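Carbohydrate deacetylase Agd3 (Neosartorya fumigata, PDB 6NWZ) is a zinc-binding enzyme that probably de-N-acetylates the exopolysaccharide galactosaminogalactan, and is required for Aspergillus fumigatus biofilm formation. Local coordinates at residues N45-P50 against A232-L237; N307-Q312 against Q411-Q416; T559-T564 against I577-V582; L464-Q467 against M471-Y474; S84-Y87 against G92-S95. One frame throughout, in Å; residues are numbered along the deposited sequence.

Interaction 1: residues N45-P50 against A232-L237; sequences NAYGIP and AWITWL
Ile-234 meets Tyr-47 and Ile-49 at once, and its two branches divide the work. The methyl CG2 hangs over the middle of one face of the Tyr-47 ring, a CH-pi contact 4.2 Å from the centroid and only 6° off the ring normal. CD1, at the end of the longer branch, lies 4.0 Å from Tyr-47 CE1 at the rim of the same ring. With CG1 of Ile-234 placed beside the backbone N (chi1 -67°), CG2 is left to cover the phenol face; it also meets CD1 of Ile-49 at 3.8 Å. Beyond this apolar patch the phenol OH reaches a water in the plane of the ring. That water donates to OG1 of Thr-235, 2.9 Å away, and so bridges the two segments, while His-231 supplies a further partner for both hydroxyls: its ND1 for Tyr-47 OH and its carbonyl for Thr-235 OG1. Helix 34-47 stops here, with Gly-48 at positive phi as the C-prime residue and Ile-49 N returning to the carbonyl of Leu-44. The contact thus illustrates a Schellman motif whose flanking side chains, Tyr-47 and Ile-49, pack against a second helix, 224-237, within the CBM87 region.

Interaction 2: residues N307-Q312 against Q411-Q416; sequences NGNIEQ and QAWLKQ
Trp-413 points the N-H edge of its indole at the amide of Asn-309, and this one pair carries the contact. NE1 donates to OD1 over 3.1 Å in a fairly straight bond (162° at the hydrogen), with the acceptor close to the ring plane. Seen from the amide, however, the donor stands above the carbonyl plane instead of on a lone pair. The two flat groups are turned 47° against each other, and their oblique crossing lays CB of Asn-309 alongside the six-membered ring, 3.8 Å from CZ2. Both side chains leave their helices with CG opposite the backbone N (chi1 170° in Asn-309), which directs each toward the other helix. In the next shell, Asn-309 ND2 makes weak hydrogen bonds to Asp-368 OD2 and Thr-365 O, consistent with the amide's orientation, and Leu-371 packs against both partners. Phe-258 meets the indole edge to face. The Trp-413 side chain lies about 8 Å from that of His-388, which with Asp-256 and His-392 binds zinc. This Trp-Asn hydrogen bond between helices 306-313 and 400-417 thus belongs to the deacetylase region, near but not at an Asp-His-His site of the kind known from polysaccharide deacetylases.

Interaction 3: residues T559-T564 against I577-V582; sequences TVNGVT and IVQEFV
Gln-579 reaches from helix 569-584 to Asn-561 at the tip of a hairpin. CB and CG pass Asn-561 ND2 at van der Waals range, CB at 3.7 Å, and the end of the chain makes the close contact. Extended past CG (chi2 -177°), the chain runs past ND2 to meet the asparagine coming the other way. CD lies 3.2 Å from Asn-561 ND2, and beyond it OE1 accepts from ND2 at 2.7 Å, through a hydrogen bond of 152° at the hydrogen. The donor stands far above the carbonyl plane of Gln-579; the amide planes are 65° apart. OE1 also comes within 3.2 Å of Asn-561 CB. At the other branch, NE2 gives one N-H to a water 2.8 Å away, which in turn donates to the carbonyl O of Val-560 at 2.7 Å; Glu-575 OE1, one helical turn back, also accepts from NE2. Gln-579 thus grips both the side chain of one turn residue and, through water, the backbone just before it. Val-560 and Val-563 bond to each other in both directions around Asn-561 and Gly-562, both at positive phi: this is a beta hairpin with a two-residue loop, a type I' turn, docked on the helix that follows it.

Interaction 4: residues L464-Q467 against M471-Y474; sequences LMNQ and MWPY
Asn-466 and Tyr-474 bring their CA atoms to 4.5 Å where segments 464-467 and 471-474, joined by a link of three residues, pass each other obliquely, running roughly counter to one another without forming a regular ladder. The backbone of Leu-464 and Met-465 runs over the base of Tyr-474, whose CB lies 3.5 Å from Leu-464 O. No backbone-to-backbone bond joins the two; a side chain does the linking.

That side chain is Asn-466. With CG opposite the backbone N (chi1 -174°), its amide swings across to the other segment, where ND2 donates to Pro-473 O at 3.2 Å. The bond is bent, 137° at the hydrogen, and the donor sits above the carbonyl plane. CB of the same residue rests 3.3 Å from Trp-472 O, and its OD1 is 3.6 Å from CE3 of the indole, the amide and ring planes standing 76° apart. OD1 in turn accepts from the backbone N of both Gln-468 and Asn-469, so the two ends of one amide hold the loop together. Outward from here, Trp-472 NE1 bonds to Asp-608 OD2 while Tyr-605 meets the indole edge to face, and Tyr-474 OH reaches Asp-481.

Tyr-474 itself opens strand 474-475 and pairs through its backbone with Val-488. The arrangement is an Asx turn, formed by Asn-466 OD1 and Gln-468 N, inside a loop that leads into a short strand antiparallel to strand 487-492 in the mixed deacetylase sheet.

Interaction 5: residues S84-Y87 against G92-S95; sequences SYDY and GYQS
Tyr-85 and Gln-94 form the hydrogen-bonded pair at the centre of this hairpin, each backbone N donating to the other's O at 2.9 Å. A third backbone bond, Tyr-87 N to Gly-92 O at 2.9 Å, extends the ladder toward the turn. Gln-94 O takes a weak extra bond from Ser-84 OG and a CA-H...O contact from Ser-84 CA; Tyr-93 CA makes the equivalent contact with Tyr-85 O, 3.2 Å away.

On the face bearing Ser-84, Asp-86, Tyr-93 and Ser-95, CB of Asp-86 stands over one face of the Tyr-93 ring, 3.7 Å from its centroid. CG of Asp-86 is opposite the backbone N (chi1 -179°), and the carboxylate consequently stacks on that ring with the planes 22° apart. Its OD1 is taken by Gly-88 N in the turn. Ser-84 OG approaches the same ring at its edge, 3.4 Å from CD1. On the face bearing Tyr-85 and Gln-94, Tyr-87 CD1 lies 4.0 Å from Gln-94 CB, and the Tyr-87 ring turns its edge to Gln-94 O, with CE1 at 3.5 Å.

Strands 84-86 and 93-95 make a small two-stranded antiparallel sheet between strand 76-80 and helix 99-112 in the chain. Ser-95 OG bonds to Trp-102 of that helix, Tyr-85 OH and Tyr-87 OH reach the carbonyls of Val-56 and Gln-58 just past strand 51-55, and Lys-32, following strand 22-31, makes a cation-pi contact with Tyr-85.

How the interactions relate
Of the five, only interactions 1 and 4 touch: CB of Ala-46 packs 3.6 Å from CE of Met-471, so the end of helix 34-47 in the CBM87 region meets a loop of the deacetylase region. Interaction 5 is nested in the chain loop closed by interaction 1, yet their nearest atoms are about 17 Å apart. Interactions 2 and 5 are farthest apart, about 68 Å between centres, on opposite sides of the molecule. In interaction 4 a zinc lies about 10 Å from the Met-465 side chain, which is about 8 Å from the side chain of the zinc ligand His-534; the side chains of Trp-413 and Gln-579 are each about 13 Å from a bound zinc.

Interaction 1: residues N45-P50 against A232-L237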
# COMPACT_ATOMS: atom_id res chain seq x y z
N ASN A 45 8.90 -2.86 8.85
CA ASN A 45 9.33 -1.90 7.83
C ASN A 45 8.16 -1.07 7.33
O ASN A 45 8.31 0.13 7.07
CB ASN A 45 9.99 -2.64 6.66
CG ASN A 45 10.55 -1.70 5.61
OD1 ASN A 45 11.06 -0.62 5.92
ND2 ASN A 45 10.47 -2.11 4.34
N ALA A 46 6.98 -1.69 7.19
CA ALA A 46 5.81 -0.95 6.73
C ALA A 46 5.42 0.13 7.72
O ALA A 46 5.09 1.26 7.33
CB ALA A 46 4.65 -1.91 6.49
N TYR A 47 5.45 -0.19 9.02
CA TYR A 47 5.18 0.81 10.04
C TYR A 47 6.30 1.84 10.14
O TYR A 47 6.05 2.98 10.56
CB TYR A 47 4.99 0.15 11.40
CG TYR A 47 3.61 -0.43 11.65
CD1 TYR A 47 3.22 -1.61 11.03
CD2 TYR A 47 2.73 0.19 12.52
CE1 TYR A 47 1.97 -2.15 11.26
CE2 TYR A 47 1.48 -0.35 12.76
CZ TYR A 47 1.10 -1.52 12.13
OH TYR A 47 -0.14 -2.06 12.36
N GLY A 48 7.51 1.47 9.76
CA GLY A 48 8.67 2.30 9.99
C GLY A 48 9.35 2.07 11.32
O GLY A 48 10.13 2.92 11.76
N ILE A 49 9.08 0.94 11.96
CA ILE A 49 9.60 0.62 13.29
C ILE A 49 11.03 0.12 13.18
O ILE A 49 11.28 -0.86 12.46
CB ILE A 49 8.70 -0.42 13.99
CG1 ILE A 49 7.36 0.22 14.36
CG2 ILE A 49 9.41 -1.00 15.21
CD1 ILE A 49 6.32 -0.77 14.82
N PRO A 50 11.99 0.76 13.84
CA PRO A 50 13.38 0.29 13.77
C PRO A 50 13.52 -1.11 14.34
O PRO A 50 12.94 -1.45 15.38
CB PRO A 50 14.14 1.32 14.61
CG PRO A 50 13.29 2.54 14.59
CD PRO A 50 11.87 2.05 14.55
N ALA A 232 -1.69 -7.46 14.91
CA ALA A 232 -1.94 -7.81 16.30
C ALA A 232 -0.64 -7.88 17.09
O ALA A 232 -0.51 -7.24 18.14
CB ALA A 232 -2.70 -9.14 16.37
N TRP A 233 0.35 -8.64 16.60
CA TRP A 233 1.56 -8.82 17.39
C TRP A 233 2.46 -7.59 17.36
O TRP A 233 3.19 -7.36 18.33
CB TRP A 233 2.32 -10.08 16.95
CG TRP A 233 2.97 -10.07 15.59
CD1 TRP A 233 2.51 -10.67 14.45
CD2 TRP A 233 4.23 -9.47 15.23
NE1 TRP A 233 3.38 -10.46 13.41
CE2 TRP A 233 4.45 -9.73 13.86
CE3 TRP A 233 5.19 -8.72 15.93
CZ2 TRP A 233 5.58 -9.28 13.18
CZ3 TRP A 233 6.31 -8.27 15.25
CH2 TRP A 233 6.50 -8.55 13.89
N ILE A 234 2.40 -6.79 16.30
CA ILE A 234 3.18 -5.55 16.27
C ILE A 234 2.63 -4.56 17.29
O ILE A 234 3.39 -3.97 18.07
CB ILE A 234 3.19 -4.95 14.86
CG1 ILE A 234 3.97 -5.86 13.90
CG2 ILE A 234 3.79 -3.55 14.89
CD1 ILE A 234 3.99 -5.36 12.48
N THR A 235 1.31 -4.37 17.30
CA THR A 235 0.70 -3.44 18.26
C THR A 235 0.91 -3.91 19.69
O THR A 235 1.15 -3.10 20.59
CB THR A 235 -0.79 -3.27 17.97
OG1 THR A 235 -0.99 -2.95 16.59
CG2 THR A 235 -1.37 -2.16 18.82
N TRP A 236 0.80 -5.22 19.92
CA TRP A 236 1.00 -5.75 21.26
C TRP A 236 2.46 -5.67 21.68
O TRP A 236 2.76 -5.32 22.83
CB TRP A 236 0.50 -7.20 21.33
CG TRP A 236 0.67 -7.83 22.68
CD1 TRP A 236 -0.18 -7.73 23.74
CD2 TRP A 236 1.74 -8.68 23.10
NE1 TRP A 236 0.31 -8.45 24.81
CE2 TRP A 236 1.49 -9.04 24.44
CE3 TRP A 236 2.90 -9.16 22.49
CZ2 TRP A 236 2.34 -9.87 25.17
CZ3 TRP A 236 3.75 -9.98 23.21
CH2 TRP A 236 3.46 -10.32 24.54
N LEU A 237 3.38 -5.99 20.77
CA LEU A 237 4.80 -5.97 21.11
C LEU A 237 5.27 -4.58 21.48
O LEU A 237 6.14 -4.43 22.35
CB LEU A 237 5.64 -6.51 19.95
CG LEU A 237 7.13 -6.69 20.20
CD1 LEU A 237 7.34 -7.72 21.30
CD2 LEU A 237 7.81 -7.12 18.92
O HOH W 1 -1.76 -0.92 14.71

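Interaction 2: residues N307-Q312 against Q411-Q416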
# COMPACT_ATOMS: atom_id res chain seq x y z
N ASN A 307 -5.79 16.23 -26.16
CA ASN A 307 -6.05 16.08 -27.59
C ASN A 307 -7.35 15.33 -27.84
O ASN A 307 -8.01 15.56 -28.86
CB ASN A 307 -4.87 15.36 -28.26
CG ASN A 307 -4.97 15.37 -29.78
OD1 ASN A 307 -4.89 16.43 -30.41
ND2 ASN A 307 -5.13 14.19 -30.37
N GLY A 308 -7.75 14.44 -26.92
CA GLY A 308 -9.04 13.80 -27.05
C GLY A 308 -10.20 14.78 -26.96
O GLY A 308 -11.28 14.52 -27.50
N ASN A 309 -9.99 15.90 -26.27
CA ASN A 309 -11.01 16.94 -26.23
C ASN A 309 -11.10 17.68 -27.56
O ASN A 309 -12.20 17.96 -28.05
CB ASN A 309 -10.72 17.91 -25.08
CG ASN A 309 -11.60 19.14 -25.11
OD1 ASN A 309 -11.11 20.26 -25.20
ND2 ASN A 309 -12.91 18.93 -25.06
N ILE A 310 -9.96 17.99 -28.17
CA ILE A 310 -9.97 18.70 -29.44
C ILE A 310 -10.53 17.81 -30.55
O ILE A 310 -11.28 18.27 -31.41
CB ILE A 310 -8.57 19.22 -29.78
CG1 ILE A 310 -7.99 20.02 -28.61
CG2 ILE A 310 -8.61 20.07 -31.05
CD1 ILE A 310 -8.76 21.28 -28.27
N GLU A 311 -10.17 16.52 -30.53
CA GLU A 311 -10.62 15.63 -31.60
C GLU A 311 -12.13 15.41 -31.53
O GLU A 311 -12.80 15.34 -32.57
CB GLU A 311 -9.88 14.29 -31.52
CG GLU A 311 -8.40 14.39 -31.84
CD GLU A 311 -7.79 13.05 -32.20
OE1 GLU A 311 -7.11 12.97 -33.25
OE2 GLU A 311 -7.98 12.08 -31.43
N GLN A 312 -12.69 15.32 -30.32
CA GLN A 312 -14.13 15.19 -30.19
C GLN A 312 -14.86 16.43 -30.70
O GLN A 312 -15.84 16.32 -31.43
CB GLN A 312 -14.50 14.90 -28.73
CG GLN A 312 -15.99 14.89 -28.46
CD GLN A 312 -16.74 13.84 -29.27
OE1 GLN A 312 -16.54 12.64 -29.08
NE2 GLN A 312 -17.60 14.29 -30.17
N GLN A 411 -0.36 20.93 -20.62
CA GLN A 411 -0.34 21.92 -19.55
C GLN A 411 -1.14 23.16 -19.94
O GLN A 411 -1.93 23.67 -19.13
CB GLN A 411 1.11 22.31 -19.22
CG GLN A 411 1.91 21.21 -18.54
CD GLN A 411 3.40 21.53 -18.47
OE1 GLN A 411 4.11 21.05 -17.58
NE2 GLN A 411 3.88 22.33 -19.41
N ALA A 412 -0.95 23.65 -21.17
CA ALA A 412 -1.70 24.81 -21.62
C ALA A 412 -3.19 24.50 -21.72
O ALA A 412 -4.03 25.34 -21.39
CB ALA A 412 -1.16 25.30 -22.96
N TRP A 413 -3.52 23.29 -22.18
CA TRP A 413 -4.92 22.89 -22.24
C TRP A 413 -5.53 22.82 -20.84
O TRP A 413 -6.65 23.30 -20.62
CB TRP A 413 -5.04 21.54 -22.96
CG TRP A 413 -6.43 20.98 -22.95
CD1 TRP A 413 -7.46 21.32 -23.78
CD2 TRP A 413 -6.94 19.97 -22.08
NE1 TRP A 413 -8.58 20.59 -23.48
CE2 TRP A 413 -8.29 19.75 -22.43
CE3 TRP A 413 -6.39 19.23 -21.03
CZ2 TRP A 413 -9.09 18.82 -21.77
CZ3 TRP A 413 -7.19 18.31 -20.38
CH2 TRP A 413 -8.52 18.11 -20.75
N LEU A 414 -4.82 22.22 -19.88
CA LEU A 414 -5.32 22.18 -18.51
C LEU A 414 -5.49 23.58 -17.94
O LEU A 414 -6.37 23.79 -17.09
CB LEU A 414 -4.37 21.37 -17.63
CG LEU A 414 -4.41 19.85 -17.78
CD1 LEU A 414 -3.23 19.20 -17.06
CD2 LEU A 414 -5.72 19.31 -17.25
N LYS A 415 -4.67 24.53 -18.38
CA LYS A 415 -4.78 25.90 -17.87
C LYS A 415 -5.93 26.64 -18.54
O LYS A 415 -6.73 27.30 -17.86
CB LYS A 415 -3.46 26.64 -18.09
CG LYS A 415 -3.49 28.12 -17.72
CD LYS A 415 -2.11 28.75 -17.83
CE LYS A 415 -2.19 30.27 -17.90
NZ LYS A 415 -2.91 30.84 -16.74
N GLN A 416 -6.04 26.54 -19.87
CA GLN A 416 -7.12 27.22 -20.58
C GLN A 416 -8.48 26.69 -20.15
O GLN A 416 -9.43 27.46 -19.96
CB GLN A 416 -6.95 27.06 -22.09
CG GLN A 416 -8.18 27.47 -22.90
CD GLN A 416 -8.06 27.19 -24.39
OE1 GLN A 416 -8.02 26.03 -24.82
NE2 GLN A 416 -8.00 28.25 -25.19

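Interaction 3: residues T559-T564 against I577-V582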
# COMPACT_ATOMS: atom_id res chain seq x y z
N THR A 559 -24.84 -7.43 -9.31
CA THR A 559 -24.95 -7.47 -7.86
C THR A 559 -23.57 -7.61 -7.24
O THR A 559 -22.81 -8.51 -7.61
CB THR A 559 -25.85 -8.61 -7.40
OG1 THR A 559 -27.15 -8.47 -7.99
CG2 THR A 559 -25.98 -8.59 -5.89
N VAL A 560 -23.25 -6.72 -6.30
CA VAL A 560 -21.98 -6.73 -5.58
C VAL A 560 -22.29 -6.79 -4.10
O VAL A 560 -22.91 -5.86 -3.55
CB VAL A 560 -21.12 -5.49 -5.91
CG1 VAL A 560 -19.82 -5.53 -5.13
CG2 VAL A 560 -20.84 -5.41 -7.41
N ASN A 561 -21.88 -7.88 -3.45
CA ASN A 561 -22.10 -8.08 -2.02
C ASN A 561 -23.57 -7.91 -1.64
O ASN A 561 -23.91 -7.27 -0.65
CB ASN A 561 -21.21 -7.15 -1.19
CG ASN A 561 -19.75 -7.56 -1.22
OD1 ASN A 561 -19.42 -8.69 -1.58
ND2 ASN A 561 -18.88 -6.64 -0.83
N GLY A 562 -24.44 -8.50 -2.45
CA GLY A 562 -25.86 -8.53 -2.16
C GLY A 562 -26.64 -7.31 -2.58
O GLY A 562 -27.87 -7.31 -2.47
N VAL A 563 -25.97 -6.26 -3.06
CA VAL A 563 -26.63 -5.03 -3.48
C VAL A 563 -26.60 -4.98 -5.00
O VAL A 563 -25.53 -5.09 -5.61
CB VAL A 563 -25.97 -3.79 -2.86
CG1 VAL A 563 -26.40 -2.54 -3.58
CG2 VAL A 563 -26.33 -3.70 -1.38
N THR A 564 -27.77 -4.84 -5.61
CA THR A 564 -27.91 -4.81 -7.06
C THR A 564 -28.00 -3.37 -7.55
O THR A 564 -28.85 -2.61 -7.07
CB THR A 564 -29.15 -5.59 -7.51
OG1 THR A 564 -29.03 -6.97 -7.12
CG2 THR A 564 -29.29 -5.52 -9.01
N ILE A 577 -13.29 -3.92 -2.62
CA ILE A 577 -12.10 -3.66 -1.82
C ILE A 577 -12.45 -2.91 -0.54
O ILE A 577 -12.00 -3.27 0.55
CB ILE A 577 -11.05 -2.91 -2.67
CG1 ILE A 577 -10.10 -3.91 -3.33
CG2 ILE A 577 -10.28 -1.90 -1.84
CD1 ILE A 577 -10.77 -4.92 -4.25
N VAL A 578 -13.30 -1.88 -0.65
CA VAL A 578 -13.62 -1.06 0.51
C VAL A 578 -14.40 -1.85 1.55
O VAL A 578 -14.13 -1.77 2.75
CB VAL A 578 -14.39 0.20 0.08
CG1 VAL A 578 -14.93 0.93 1.30
CG2 VAL A 578 -13.51 1.12 -0.76
N GLN A 579 -15.39 -2.63 1.10
CA GLN A 579 -16.21 -3.38 2.05
C GLN A 579 -15.40 -4.43 2.79
O GLN A 579 -15.62 -4.66 3.98
CB GLN A 579 -17.39 -4.02 1.32
CG GLN A 579 -18.38 -3.00 0.76
CD GLN A 579 -19.58 -3.64 0.10
OE1 GLN A 579 -20.06 -4.68 0.55
NE2 GLN A 579 -20.07 -3.02 -0.96
N GLU A 580 -14.45 -5.08 2.11
CA GLU A 580 -13.63 -6.07 2.79
C GLU A 580 -12.67 -5.41 3.78
O GLU A 580 -12.48 -5.91 4.89
CB GLU A 580 -12.85 -6.89 1.77
CG GLU A 580 -12.05 -8.02 2.40
CD GLU A 580 -12.92 -9.11 2.98
OE1 GLU A 580 -14.15 -9.13 2.71
OE2 GLU A 580 -12.38 -9.97 3.71
N PHE A 581 -12.06 -4.30 3.38
CA PHE A 581 -11.19 -3.56 4.29
C PHE A 581 -11.94 -3.17 5.56
O PHE A 581 -11.42 -3.32 6.67
CB PHE A 581 -10.63 -2.33 3.57
CG PHE A 581 -9.70 -1.49 4.41
CD1 PHE A 581 -8.35 -1.77 4.45
CD2 PHE A 581 -10.19 -0.41 5.13
CE1 PHE A 581 -7.49 -0.98 5.20
CE2 PHE A 581 -9.34 0.37 5.89
CZ PHE A 581 -7.98 0.09 5.92
N VAL A 582 -13.17 -2.67 5.41
CA VAL A 582 -13.95 -2.24 6.57
C VAL A 582 -14.39 -3.44 7.39
O VAL A 582 -14.57 -3.33 8.61
CB VAL A 582 -15.13 -1.37 6.10
CG1 VAL A 582 -16.11 -1.16 7.23
CG2 VAL A 582 -14.62 -0.02 5.61
O HOH W 2 -22.07 -3.32 -2.94

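Interaction 4: residues L464-Q467 against M471-Y474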
# COMPACT_ATOMS: atom_id res chain seq x y z
N LEU A 464 11.10 -0.92 -12.65
CA LEU A 464 10.53 0.36 -12.25
C LEU A 464 10.25 0.45 -10.76
O LEU A 464 9.59 1.39 -10.32
CB LEU A 464 9.24 0.62 -13.04
CG LEU A 464 9.39 0.65 -14.56
CD1 LEU A 464 8.06 0.93 -15.24
CD2 LEU A 464 10.44 1.68 -14.96
N MET A 465 10.72 -0.51 -9.97
CA MET A 465 10.47 -0.52 -8.54
C MET A 465 11.78 -0.50 -7.77
O MET A 465 12.80 -1.01 -8.23
CB MET A 465 9.63 -1.74 -8.15
CG MET A 465 8.21 -1.67 -8.68
SD MET A 465 7.20 -3.08 -8.20
CE MET A 465 7.15 -2.89 -6.42
N ASN A 466 11.74 0.12 -6.59
CA ASN A 466 12.94 0.24 -5.77
C ASN A 466 13.38 -1.13 -5.29
O ASN A 466 12.59 -1.90 -4.75
CB ASN A 466 12.68 1.18 -4.58
CG ASN A 466 13.93 1.46 -3.77
OD1 ASN A 466 14.31 0.68 -2.90
ND2 ASN A 466 14.58 2.59 -4.05
N GLN A 467 14.66 -1.44 -5.49
CA GLN A 467 15.21 -2.75 -5.17
C GLN A 467 15.83 -2.81 -3.78
O GLN A 467 16.43 -3.83 -3.43
CB GLN A 467 16.24 -3.16 -6.22
CG GLN A 467 15.65 -3.37 -7.60
CD GLN A 467 14.50 -4.35 -7.59
OE1 GLN A 467 13.44 -4.09 -8.16
NE2 GLN A 467 14.69 -5.49 -6.93
N MET A 471 8.92 0.27 0.39
CA MET A 471 8.29 1.52 0.80
C MET A 471 8.89 2.74 0.12
O MET A 471 8.43 3.86 0.38
CB MET A 471 8.40 1.67 2.32
CG MET A 471 7.84 0.49 3.11
SD MET A 471 6.04 0.35 3.05
CE MET A 471 5.85 -1.43 3.10
N TRP A 472 9.89 2.56 -0.76
CA TRP A 472 10.58 3.66 -1.41
C TRP A 472 10.22 3.74 -2.89
O TRP A 472 9.92 2.72 -3.52
CB TRP A 472 12.10 3.52 -1.29
CG TRP A 472 12.62 3.53 0.12
CD1 TRP A 472 11.92 3.84 1.25
CD2 TRP A 472 13.94 3.20 0.54
NE1 TRP A 472 12.73 3.73 2.35
CE2 TRP A 472 13.98 3.34 1.95
CE3 TRP A 472 15.10 2.81 -0.12
CZ2 TRP A 472 15.13 3.11 2.69
CZ3 TRP A 472 16.24 2.57 0.62
CH2 TRP A 472 16.25 2.72 2.01
N PRO A 473 10.24 4.93 -3.47
CA PRO A 473 10.11 5.05 -4.92
C PRO A 473 11.43 4.75 -5.61
O PRO A 473 12.51 4.79 -5.01
CB PRO A 473 9.70 6.51 -5.12
CG PRO A 473 10.38 7.22 -3.99
CD PRO A 473 10.35 6.25 -2.82
N TYR A 474 11.33 4.44 -6.90
CA TYR A 474 12.50 4.23 -7.74
C TYR A 474 12.96 5.57 -8.31
O TYR A 474 12.14 6.42 -8.66
CB TYR A 474 12.18 3.24 -8.87
CG TYR A 474 13.22 3.18 -9.96
CD1 TYR A 474 14.34 2.37 -9.83
CD2 TYR A 474 13.08 3.92 -11.13
CE1 TYR A 474 15.30 2.31 -10.83
CE2 TYR A 474 14.04 3.86 -12.14
CZ TYR A 474 15.14 3.06 -11.98
OH TYR A 474 16.09 3.00 -12.98

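Interaction 5: residues S84-Y87 against G92-S95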
# COMPACT_ATOMS: atom_id res chain seq x y z
N SER A 84 14.36 -23.48 14.85
CA SER A 84 14.50 -24.91 15.10
C SER A 84 15.01 -25.64 13.87
O SER A 84 14.56 -25.40 12.75
CB SER A 84 13.17 -25.51 15.54
OG SER A 84 13.28 -26.92 15.68
N TYR A 85 15.95 -26.56 14.09
CA TYR A 85 16.49 -27.42 13.05
C TYR A 85 16.37 -28.87 13.48
O TYR A 85 16.24 -29.18 14.67
CB TYR A 85 17.96 -27.10 12.75
CG TYR A 85 18.23 -25.73 12.19
CD1 TYR A 85 18.37 -24.63 13.03
CD2 TYR A 85 18.40 -25.54 10.83
CE1 TYR A 85 18.64 -23.37 12.52
CE2 TYR A 85 18.68 -24.29 10.31
CZ TYR A 85 18.79 -23.21 11.15
OH TYR A 85 19.07 -21.97 10.62
N ASP A 86 16.43 -29.77 12.50
CA ASP A 86 16.46 -31.21 12.77
C ASP A 86 17.92 -31.62 12.86
O ASP A 86 18.62 -31.72 11.84
CB ASP A 86 15.72 -31.98 11.69
CG ASP A 86 15.71 -33.49 11.94
OD1 ASP A 86 16.20 -33.94 13.00
OD2 ASP A 86 15.22 -34.24 11.06
N TYR A 87 18.40 -31.85 14.08
CA TYR A 87 19.77 -32.26 14.32
C TYR A 87 19.97 -33.76 14.20
O TYR A 87 21.07 -34.25 14.46
CB TYR A 87 20.22 -31.78 15.70
CG TYR A 87 20.35 -30.27 15.77
CD1 TYR A 87 19.27 -29.48 16.11
CD2 TYR A 87 21.55 -29.65 15.46
CE1 TYR A 87 19.39 -28.10 16.16
CE2 TYR A 87 21.68 -28.28 15.50
CZ TYR A 87 20.60 -27.51 15.85
OH TYR A 87 20.74 -26.14 15.89
N GLY A 92 16.94 -34.91 17.44
CA GLY A 92 15.76 -34.53 16.68
C GLY A 92 15.68 -33.03 16.48
O GLY A 92 16.69 -32.32 16.40
N TYR A 93 14.45 -32.53 16.41
CA TYR A 93 14.22 -31.10 16.24
C TYR A 93 14.52 -30.35 17.53
O TYR A 93 13.99 -30.70 18.59
CB TYR A 93 12.79 -30.84 15.79
CG TYR A 93 12.63 -30.79 14.29
CD1 TYR A 93 12.88 -29.62 13.60
CD2 TYR A 93 12.24 -31.91 13.58
CE1 TYR A 93 12.74 -29.56 12.22
CE2 TYR A 93 12.10 -31.87 12.20
CZ TYR A 93 12.35 -30.69 11.53
OH TYR A 93 12.22 -30.62 10.16
N GLN A 94 15.37 -29.34 17.44
CA GLN A 94 15.72 -28.50 18.58
C GLN A 94 15.96 -27.08 18.09
O GLN A 94 16.26 -26.84 16.92
CB GLN A 94 16.98 -28.99 19.31
CG GLN A 94 16.86 -30.36 19.95
CD GLN A 94 15.90 -30.40 21.11
OE1 GLN A 94 15.49 -29.36 21.63
NE2 GLN A 94 15.54 -31.60 21.54
N SER A 95 15.83 -26.13 19.01
CA SER A 95 16.16 -24.74 18.70
C SER A 95 17.66 -24.58 18.52
O SER A 95 18.46 -25.16 19.26
CB SER A 95 15.67 -23.82 19.82
OG SER A 95 16.17 -22.51 19.64